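PixA inclusion body protein (Burkholderia cenocepacia, PDB 4LZK) is of unknown function but belongs to the PixA family, named after a protein of bacterial inclusion bodies. Local coordinates at the interface of chains A and B. Residues are numbered along the deposited sequence; one frame, centred on the assembly and turned at random. Chains: chain A/B, PixA inclusion body protein.

Contact 1: the interface of chains A and B. Residues chain A 118, 142-144; chain B 134-136.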
ATOM      1  N   THR A 118      26.621 -20.913   0.718  1.00 20.55           N
ATOM      2  CA  THR A 118      26.499 -21.530  -0.593  1.00 21.75           C
ATOM      3  C   THR A 118      25.472 -22.599  -0.523  1.00 23.45           C
ATOM      4  O   THR A 118      25.436 -23.363   0.440  1.00 22.98           O
ATOM      5  CB  THR A 118      27.853 -22.122  -1.079  1.00 25.59           C
ATOM      6  OG1 THR A 118      28.681 -21.007  -1.454  1.00 27.26           O
ATOM      7  CG2 THR A 118      27.619 -23.010  -2.318  1.00 28.44           C
ATOM      8  N   VAL A 142      23.892 -23.504  -8.601  1.00 30.44           N
ATOM      9  CA  VAL A 142      24.539 -23.093  -7.339  1.00 27.58           C
ATOM     10  C   VAL A 142      23.988 -21.754  -6.918  1.00 25.83           C
ATOM     11  O   VAL A 142      23.928 -20.832  -7.732  1.00 29.27           O
ATOM     12  CB  VAL A 142      26.073 -22.915  -7.481  1.00 30.20           C
ATOM     13  CG1 VAL A 142      26.661 -22.392  -6.197  1.00 31.88           C
ATOM     14  CG2 VAL A 142      26.733 -24.224  -7.847  1.00 33.83           C
ATOM     15  N   PHE A 143      23.648 -21.617  -5.645  1.00 23.35           N
ATOM     16  CA  PHE A 143      23.031 -20.404  -5.158  1.00 19.71           C
ATOM     17  C   PHE A 143      23.794 -19.930  -3.953  1.00 20.00           C
ATOM     18  O   PHE A 143      24.521 -20.675  -3.267  1.00 17.98           O
ATOM     19  CB  PHE A 143      21.548 -20.676  -4.700  1.00 17.82           C
ATOM     20  CG  PHE A 143      20.612 -21.185  -5.734  1.00 18.57           C
ATOM     21  CD1 PHE A 143      20.506 -22.522  -5.996  1.00 20.83           C
ATOM     22  CD2 PHE A 143      19.748 -20.318  -6.390  1.00 21.55           C
ATOM     23  CE1 PHE A 143      19.579 -23.006  -6.871  1.00 24.95           C
ATOM     24  CE2 PHE A 143      18.800 -20.778  -7.293  1.00 21.89           C
ATOM     25  CZ  PHE A 143      18.700 -22.125  -7.525  1.00 23.20           C
ATOM     26  N   GLN A 144      23.501 -18.707  -3.566  1.00 18.78           N
ATOM     27  CA  GLN A 144      24.109 -18.154  -2.406  1.00 19.52           C
ATOM     28  C   GLN A 144      23.100 -17.285  -1.645  1.00 15.88           C
ATOM     29  O   GLN A 144      22.291 -16.643  -2.264  1.00 14.20           O
ATOM     30  CB  GLN A 144      25.241 -17.337  -2.931  1.00 20.77           C
ATOM     31  CG  GLN A 144      26.171 -16.839  -1.932  1.00 26.07           C
ATOM     32  CD  GLN A 144      27.447 -16.456  -2.594  1.00 28.71           C
ATOM     33  OE1 GLN A 144      27.440 -16.061  -3.765  1.00 31.84           O
ATOM     34  NE2 GLN A 144      28.565 -16.642  -1.886  1.00 31.92           N
TER
ATOM     35  N   ILE B 134      31.190 -14.188  -5.092  1.00 33.99           N
ATOM     36  CA  ILE B 134      29.983 -14.819  -5.626  1.00 36.12           C
ATOM     37  C   ILE B 134      30.194 -16.306  -5.922  1.00 38.71           C
ATOM     38  O   ILE B 134      31.092 -16.680  -6.660  1.00 42.74           O
ATOM     39  CB  ILE B 134      29.411 -14.137  -6.918  1.00 34.91           C
ATOM     40  CG1 ILE B 134      29.049 -12.683  -6.696  1.00 35.05           C
ATOM     41  CG2 ILE B 134      28.171 -14.843  -7.382  1.00 35.97           C
ATOM     42  CD1 ILE B 134      28.756 -11.919  -7.997  1.00 33.55           C
ATOM     43  N   ALA B 135      29.331 -17.135  -5.334  1.00 38.82           N
ATOM     44  CA  ALA B 135      29.075 -18.499  -5.799  1.00 37.13           C
ATOM     45  C   ALA B 135      28.070 -18.464  -7.000  1.00 43.54           C
ATOM     46  O   ALA B 135      26.935 -17.863  -6.928  1.00 37.34           O
ATOM     47  CB  ALA B 135      28.536 -19.317  -4.635  1.00 43.13           C
ATOM     48  N   THR B 136      28.476 -19.019  -8.143  1.00 44.74           N
ATOM     49  CA  THR B 136      27.472 -19.228  -9.214  1.00 43.64           C
ATOM     50  C   THR B 136      27.703 -20.518  -9.957  1.00 45.31           C
ATOM     51  O   THR B 136      28.780 -21.046  -9.915  1.00 50.60           O
ATOM     52  CB  THR B 136      27.438 -18.104 -10.263  1.00 44.63           C
ATOM     53  OG1 THR B 136      28.776 -17.675 -10.553  1.00 52.21           O
ATOM     54  CG2 THR B 136      26.713 -16.954  -9.769  1.00 41.92           C
TER
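The amide of A:Gln144 grips the backbone of B:Ala135: the side-chain oxygen OE1 accepts a hydrogen bond from the B:Ala135 backbone N at 2.7 Å, with 152° at the hydrogen. The donor stands above the carbonyl plane, 40° out of it, so the bond does not follow a lone-pair direction, although it is short. The amide carbon also packs against the alanine: A:Gln144 CD lies 3.7 Å from the methyl CB of B:Ala135. That methyl has two further neighbours. The hydroxyl oxygen OG1 of A:Thr118, on strand 115-119, comes to 3.6 Å of B:Ala135 CB, and CG1 of A:Val142 lies 3.9 Å from the same methyl. B:Ala135 accordingly buries 72 Å² in this patch, against 48 Å² for A:Val142. Further along the loop of chain B, the backbone of B:Thr136 runs past A:Val142.

Positioning comes from strand 143-149, which carries A:Gln144. With CG anti to the backbone N (chi1 -170°) and the chain extended beyond it, the amide projects far enough to meet a loop of the other subunit. In A:Val142, CG1 is the branch opposite the backbone N and the one turned towards the alanine, while CB of A:Val142 sits 3.8 Å from the carbonyl carbon C of B:Thr136.

Contact 2: the interface of chains A and B. Residues chain A 98-100, 144, 163, 165; chain B 133-134.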
ATOM      1  N   LEU A  98      23.068 -10.703  -8.932  1.00 12.61           N
ATOM      2  CA  LEU A  98      23.697 -11.546  -7.931  1.00 12.46           C
ATOM      3  C   LEU A  98      24.323 -10.735  -6.777  1.00 11.57           C
ATOM      4  O   LEU A  98      25.303 -10.016  -6.960  1.00 13.29           O
ATOM      5  CB  LEU A  98      24.754 -12.389  -8.584  1.00 14.18           C
ATOM      6  CG  LEU A  98      24.197 -13.383  -9.679  1.00 15.60           C
ATOM      7  CD1 LEU A  98      25.320 -13.986 -10.550  1.00 18.20           C
ATOM      8  CD2 LEU A  98      23.366 -14.504  -9.038  1.00 17.25           C
ATOM      9  N   ILE A  99      23.733 -10.851  -5.602  1.00 11.23           N
ATOM     10  CA  ILE A  99      24.243 -10.218  -4.366  1.00 11.60           C
ATOM     11  C   ILE A  99      25.676 -10.672  -4.076  1.00 11.55           C
ATOM     12  O   ILE A  99      25.995 -11.889  -4.149  1.00 10.40           O
ATOM     13  CB  ILE A  99      23.375 -10.522  -3.163  1.00 11.45           C
ATOM     14  CG1 ILE A  99      21.957  -9.977  -3.432  1.00 13.04           C
ATOM     15  CG2 ILE A  99      23.985  -9.920  -1.878  1.00 11.75           C
ATOM     16  CD1 ILE A  99      20.890 -10.342  -2.410  1.00 11.64           C
ATOM     17  N   TYR A 100      26.523  -9.699  -3.791  1.00 12.48           N
ATOM     18  CA  TYR A 100      27.843 -10.079  -3.276  1.00 12.53           C
ATOM     19  C   TYR A 100      28.238  -9.534  -1.938  1.00 13.89           C
ATOM     20  O   TYR A 100      29.291  -9.955  -1.429  1.00 15.01           O
ATOM     21  CB  TYR A 100      28.941  -9.801  -4.295  1.00 12.19           C
ATOM     22  CG  TYR A 100      29.199  -8.369  -4.636  1.00 11.32           C
ATOM     23  CD1 TYR A 100      28.475  -7.737  -5.618  1.00 12.78           C
ATOM     24  CD2 TYR A 100      30.182  -7.632  -3.982  1.00 12.08           C
ATOM     25  CE1 TYR A 100      28.680  -6.412  -5.966  1.00 12.12           C
ATOM     26  CE2 TYR A 100      30.417  -6.289  -4.312  1.00 13.45           C
ATOM     27  CZ  TYR A 100      29.666  -5.698  -5.339  1.00 14.27           C
ATOM     28  OH  TYR A 100      29.827  -4.386  -5.696  1.00 16.58           O
ATOM     29  N   GLN A 144      23.501 -18.707  -3.566  1.00 18.78           N
ATOM     30  CA  GLN A 144      24.109 -18.154  -2.406  1.00 19.52           C
ATOM     31  C   GLN A 144      23.100 -17.285  -1.645  1.00 15.88           C
ATOM     32  O   GLN A 144      22.291 -16.643  -2.264  1.00 14.20           O
ATOM     33  CB  GLN A 144      25.241 -17.337  -2.931  1.00 20.77           C
ATOM     34  CG  GLN A 144      26.171 -16.839  -1.932  1.00 26.07           C
ATOM     35  CD  GLN A 144      27.447 -16.456  -2.594  1.00 28.71           C
ATOM     36  OE1 GLN A 144      27.440 -16.061  -3.765  1.00 31.84           O
ATOM     37  NE2 GLN A 144      28.565 -16.642  -1.886  1.00 31.92           N
ATOM     38  N   ALA A 163      25.997  -7.594  -8.413  1.00 11.17           N
ATOM     39  CA  ALA A 163      26.501  -7.516  -9.798  1.00 11.17           C
ATOM     40  C   ALA A 163      25.341  -7.789 -10.756  1.00 12.77           C
ATOM     41  O   ALA A 163      24.551  -8.750 -10.560  1.00 13.37           O
ATOM     42  CB  ALA A 163      27.560  -8.592  -9.963  1.00 12.43           C
ATOM     43  N   TYR A 165      24.538  -8.816 -14.657  1.00 13.60           N
ATOM     44  CA  TYR A 165      25.043  -9.405 -15.900  1.00 13.73           C
ATOM     45  C   TYR A 165      23.973  -9.416 -16.937  1.00 17.26           C
ATOM     46  O   TYR A 165      22.794  -9.612 -16.594  1.00 18.36           O
ATOM     47  CB  TYR A 165      25.437 -10.858 -15.614  1.00 14.25           C
ATOM     48  CG  TYR A 165      26.639 -10.891 -14.662  1.00 13.95           C
ATOM     49  CD1 TYR A 165      27.949 -10.745 -15.135  1.00 14.64           C
ATOM     50  CD2 TYR A 165      26.425 -11.028 -13.295  1.00 14.50           C
ATOM     51  CE1 TYR A 165      29.018 -10.792 -14.256  1.00 14.83           C
ATOM     52  CE2 TYR A 165      27.454 -10.982 -12.379  1.00 14.48           C
ATOM     53  CZ  TYR A 165      28.775 -10.915 -12.874  1.00 14.79           C
ATOM     54  OH  TYR A 165      29.797 -10.877 -11.981  1.00 16.26           O
TER
ATOM     55  N   LEU B 133      33.672 -13.214  -4.345  1.00 28.55           N
ATOM     56  CA  LEU B 133      32.640 -13.268  -3.303  1.00 33.65           C
ATOM     57  C   LEU B 133      31.370 -14.011  -3.772  1.00 35.67           C
ATOM     58  O   LEU B 133      30.573 -14.436  -2.935  1.00 36.47           O
ATOM     59  CB  LEU B 133      32.286 -11.847  -2.828  1.00 30.42           C
ATOM     60  CG  LEU B 133      33.304 -11.084  -1.980  1.00 35.44           C
ATOM     61  CD1 LEU B 133      32.860  -9.637  -1.735  1.00 34.49           C
ATOM     62  CD2 LEU B 133      33.596 -11.782  -0.640  1.00 32.93           C
ATOM     63  N   ILE B 134      31.190 -14.188  -5.092  1.00 33.99           N
ATOM     64  CA  ILE B 134      29.983 -14.819  -5.626  1.00 36.12           C
ATOM     65  C   ILE B 134      30.194 -16.306  -5.922  1.00 38.71           C
ATOM     66  O   ILE B 134      31.092 -16.680  -6.660  1.00 42.74           O
ATOM     67  CB  ILE B 134      29.411 -14.137  -6.918  1.00 34.91           C
ATOM     68  CG1 ILE B 134      29.049 -12.683  -6.696  1.00 35.05           C
ATOM     69  CG2 ILE B 134      28.171 -14.843  -7.382  1.00 35.97           C
ATOM     70  CD1 ILE B 134      28.756 -11.919  -7.997  1.00 33.55           C
TER
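B:Ile134 lays its side chain against residues of two strands of chain A and buries 75 Å² here, more than any other residue of the patch; its atoms are poorly ordered, so the distances are approximate. The CG1 branch does the reaching. CG1 of B:Ile134 packs against the CB methylene of A:Tyr100 at 3.8 Å. Its terminal methyl, B:Ile134 CD1, lies 4.0 Å from A:Ala163 CB and about as far from A:Leu98 CB. Strands 96-105 and 154-168 thus both line this apolar seat. Chi1 of -59° sets CG1 anti to the carbonyl carbon, and chi2 of 168° stretches the branch towards the strands.

A:Tyr100, with 35 Å² hidden, offers its near end rather than its hydroxyl. Within its own chain, the backbone N of A:Ala163 lies in plane at the ring edge, which may help to set the ring's orientation. B:Leu133, also poorly ordered and hiding 26 Å², crosses the tyrosine side chain at a slant, and its CD1 approaches ring atom CD2 of A:Tyr100 at 4.0 Å. The polar contribution is slight: NE2 of A:Gln144 gives a weak hydrogen bond of 3.2 Å to the backbone O of B:Leu133. CD1 of B:Leu133 lies 3.6 Å from the backbone O of A:Tyr100.

Contact 3: the interface of chains A and B. Residues chain A 91, 141, 143; chain B 87, 91-93, 141, 143.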
ATOM      1  N   ASP A  91      13.963 -14.247 -12.911  1.00 13.86           N
ATOM      2  CA  ASP A  91      14.583 -15.270 -12.089  1.00 12.71           C
ATOM      3  C   ASP A  91      16.027 -15.596 -12.500  1.00 11.81           C
ATOM      4  O   ASP A  91      16.437 -16.779 -12.420  1.00 11.92           O
ATOM      5  CB  ASP A  91      13.787 -16.566 -12.040  1.00 13.07           C
ATOM      6  CG  ASP A  91      14.053 -17.343 -10.776  1.00 15.24           C
ATOM      7  OD1 ASP A  91      14.611 -16.695  -9.804  1.00 16.11           O
ATOM      8  OD2 ASP A  91      13.787 -18.578 -10.715  1.00 17.88           O
ATOM      9  N   GLN A 141      22.193 -23.736 -10.901  1.00 50.57           N
ATOM     10  CA  GLN A 141      22.286 -24.857  -9.994  1.00 42.24           C
ATOM     11  C   GLN A 141      22.920 -24.430  -8.616  1.00 35.35           C
ATOM     12  O   GLN A 141      22.528 -24.982  -7.587  1.00 36.75           O
ATOM     13  CB  GLN A 141      23.042 -26.053 -10.636  1.00 40.67           C
ATOM     14  N   PHE A 143      23.648 -21.617  -5.645  1.00 23.35           N
ATOM     15  CA  PHE A 143      23.031 -20.404  -5.158  1.00 19.71           C
ATOM     16  C   PHE A 143      23.794 -19.930  -3.953  1.00 20.00           C
ATOM     17  O   PHE A 143      24.521 -20.675  -3.267  1.00 17.98           O
ATOM     18  CB  PHE A 143      21.548 -20.676  -4.700  1.00 17.82           C
ATOM     19  CG  PHE A 143      20.612 -21.185  -5.734  1.00 18.57           C
ATOM     20  CD1 PHE A 143      20.506 -22.522  -5.996  1.00 20.83           C
ATOM     21  CD2 PHE A 143      19.748 -20.318  -6.390  1.00 21.55           C
ATOM     22  CE1 PHE A 143      19.579 -23.006  -6.871  1.00 24.95           C
ATOM     23  CE2 PHE A 143      18.800 -20.778  -7.293  1.00 21.89           C
ATOM     24  CZ  PHE A 143      18.700 -22.125  -7.525  1.00 23.20           C
TER
ATOM     25  N   THR B  87       8.785 -18.943  -8.409  1.00 11.49           N
ATOM     26  CA  THR B  87       9.877 -19.421  -7.623  1.00 14.73           C
ATOM     27  C   THR B  87       9.549 -19.303  -6.155  1.00 14.99           C
ATOM     28  O   THR B  87       8.556 -18.679  -5.781  1.00 14.51           O
ATOM     29  CB  THR B  87      11.146 -18.597  -7.930  1.00 15.87           C
ATOM     30  OG1 THR B  87      12.311 -19.276  -7.395  1.00 15.80           O
ATOM     31  CG2 THR B  87      11.073 -17.122  -7.373  1.00 15.07           C
ATOM     32  N   ASP B  91      14.261 -18.760  -3.776  1.00 12.26           N
ATOM     33  CA  ASP B  91      14.565 -18.854  -5.203  1.00 14.69           C
ATOM     34  C   ASP B  91      14.703 -20.262  -5.728  1.00 14.27           C
ATOM     35  O   ASP B  91      15.573 -20.539  -6.587  1.00 14.33           O
ATOM     36  CB  ASP B  91      15.812 -18.025  -5.557  1.00 17.66           C
ATOM     37  CG  ASP B  91      15.834 -17.651  -7.022  1.00 19.10           C
ATOM     38  OD1 ASP B  91      14.740 -17.669  -7.646  1.00 18.64           O
ATOM     39  OD2 ASP B  91      16.900 -17.336  -7.564  1.00 22.17           O
ATOM     40  N   ASN B  92      13.845 -21.165  -5.224  1.00 13.80           N
ATOM     41  CA  ASN B  92      13.866 -22.597  -5.636  1.00 13.61           C
ATOM     42  C   ASN B  92      15.206 -23.286  -5.361  1.00 14.52           C
ATOM     43  O   ASN B  92      15.544 -24.290  -6.025  1.00 15.45           O
ATOM     44  CB  ASN B  92      13.482 -22.763  -7.096  1.00 13.28           C
ATOM     45  CG  ASN B  92      11.988 -22.601  -7.321  1.00 12.80           C
ATOM     46  OD1 ASN B  92      11.229 -22.378  -6.404  1.00 14.58           O
ATOM     47  ND2 ASN B  92      11.571 -22.666  -8.577  1.00 15.03           N
ATOM     48  N   SER B  93      15.924 -22.792  -4.380  1.00 14.68           N
ATOM     49  CA  SER B  93      17.229 -23.399  -3.972  1.00 18.20           C
ATOM     50  C   SER B  93      17.025 -24.628  -3.018  1.00 20.15           C
ATOM     51  O   SER B  93      17.889 -25.425  -2.876  1.00 25.55           O
ATOM     52  CB  SER B  93      18.118 -22.361  -3.309  1.00 15.95           C
ATOM     53  OG  SER B  93      17.598 -21.934  -2.090  1.00 16.41           O
ATOM     54  N   GLN B 141      21.064 -24.076 -14.727  1.00 39.90           N
ATOM     55  CA  GLN B 141      19.648 -24.346 -14.551  1.00 37.71           C
ATOM     56  C   GLN B 141      18.895 -24.331 -15.892  1.00 33.44           C
ATOM     57  O   GLN B 141      19.243 -23.584 -16.775  1.00 36.62           O
ATOM     58  CB  GLN B 141      19.071 -23.275 -13.641  1.00 40.77           C
ATOM     59  CG  GLN B 141      18.621 -23.693 -12.260  1.00 49.43           C
ATOM     60  CD  GLN B 141      17.283 -23.044 -11.972  1.00 57.08           C
ATOM     61  OE1 GLN B 141      16.593 -22.660 -12.908  1.00 66.61           O
ATOM     62  NE2 GLN B 141      16.903 -22.912 -10.697  1.00 60.87           N
ATOM     63  N   PHE B 143      15.153 -23.275 -17.101  1.00 20.74           N
ATOM     64  CA  PHE B 143      13.983 -22.566 -16.570  1.00 18.62           C
ATOM     65  C   PHE B 143      12.845 -22.745 -17.538  1.00 20.86           C
ATOM     66  O   PHE B 143      13.043 -23.036 -18.746  1.00 18.70           O
ATOM     67  CB  PHE B 143      14.265 -21.051 -16.509  1.00 19.01           C
ATOM     68  CG  PHE B 143      15.334 -20.645 -15.574  1.00 19.88           C
ATOM     69  CD1 PHE B 143      15.034 -20.378 -14.247  1.00 22.10           C
ATOM     70  CD2 PHE B 143      16.647 -20.562 -15.988  1.00 20.80           C
ATOM     71  CE1 PHE B 143      16.048 -20.041 -13.342  1.00 22.16           C
ATOM     72  CE2 PHE B 143      17.668 -20.177 -15.089  1.00 24.74           C
ATOM     73  CZ  PHE B 143      17.353 -19.899 -13.763  1.00 22.88           C
TER
HETATM   74  O   HOH W   1      17.566 -18.100 -10.053  1.00 21.72           O
HETATM   75  O   HOH W   2      15.546 -20.407  -9.421  1.00 23.23           O
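Near the two-fold of the interface, A:Asp91 and B:Asp91 lie antiparallel and offset, their carboxylate planes turned 63° apart. A chi1 of -154° in A:Asp91, with a similar turn in B:Asp91, swings each acid away from its own backbone N and towards its twin. Their OD1 atoms are modelled implausibly close, so that spacing is doubtful. Two waters support the meeting more reliably. Water 1 joins the backbone O of A:Asp91 to OD2 of B:Asp91, the latter at 2.7 Å; water 2 joins OD2 of A:Asp91 to the backbone O of B:Asp91, each at 2.8 Å, and the waters contact one another. Within chain B, the hydroxyl OG1 of B:Thr87 donates to OD1 of B:Asp91 at 2.9 Å on its anti side, somewhat out of the carboxylate plane, which probably helps to hold the carboxylate's rotation.

The ring of A:Phe143 stands nearly upright to the carboxylate of B:Asp91, with planes 79° apart, and its rim atom CE2 approaches the backbone O of B:Asp91 at 3.3 Å. One ring face is covered by B:Ser93, whose CB sits 3.7 Å from the centroid of the A:Phe143 ring in a CH-pi contact, offset towards the rim. B:Gln141, poorly ordered, runs transverse to the phenylalanine side chain, its amide steeply inclined to the ring and its NE2 near A:Phe143 CZ. The twin phenylalanine repeats the approach to a backbone carbonyl: B:Phe143 CE1 lies 3.4 Å from the backbone O of A:Asp91.

Contacts 1 and 2 have C-alpha centres about 8 Å apart and share A:Gln144 and B:Ile134, so one stretch of chain B, residues 133-136, docks continuously along chain A. The C-alpha centre of contact 3 lies about 11 Å from that of contact 1 and about 14 Å from that of contact 2; A:Phe143 links it to contact 1, and strand 143-149 thus takes part in all three. Because the interface is two-fold symmetric, contacts 1 and 2 recur with the chains exchanged, flanking the region of contact 3. The deposited assembly holds six copies; the structure alone does not show whether this pairing forms in the cell.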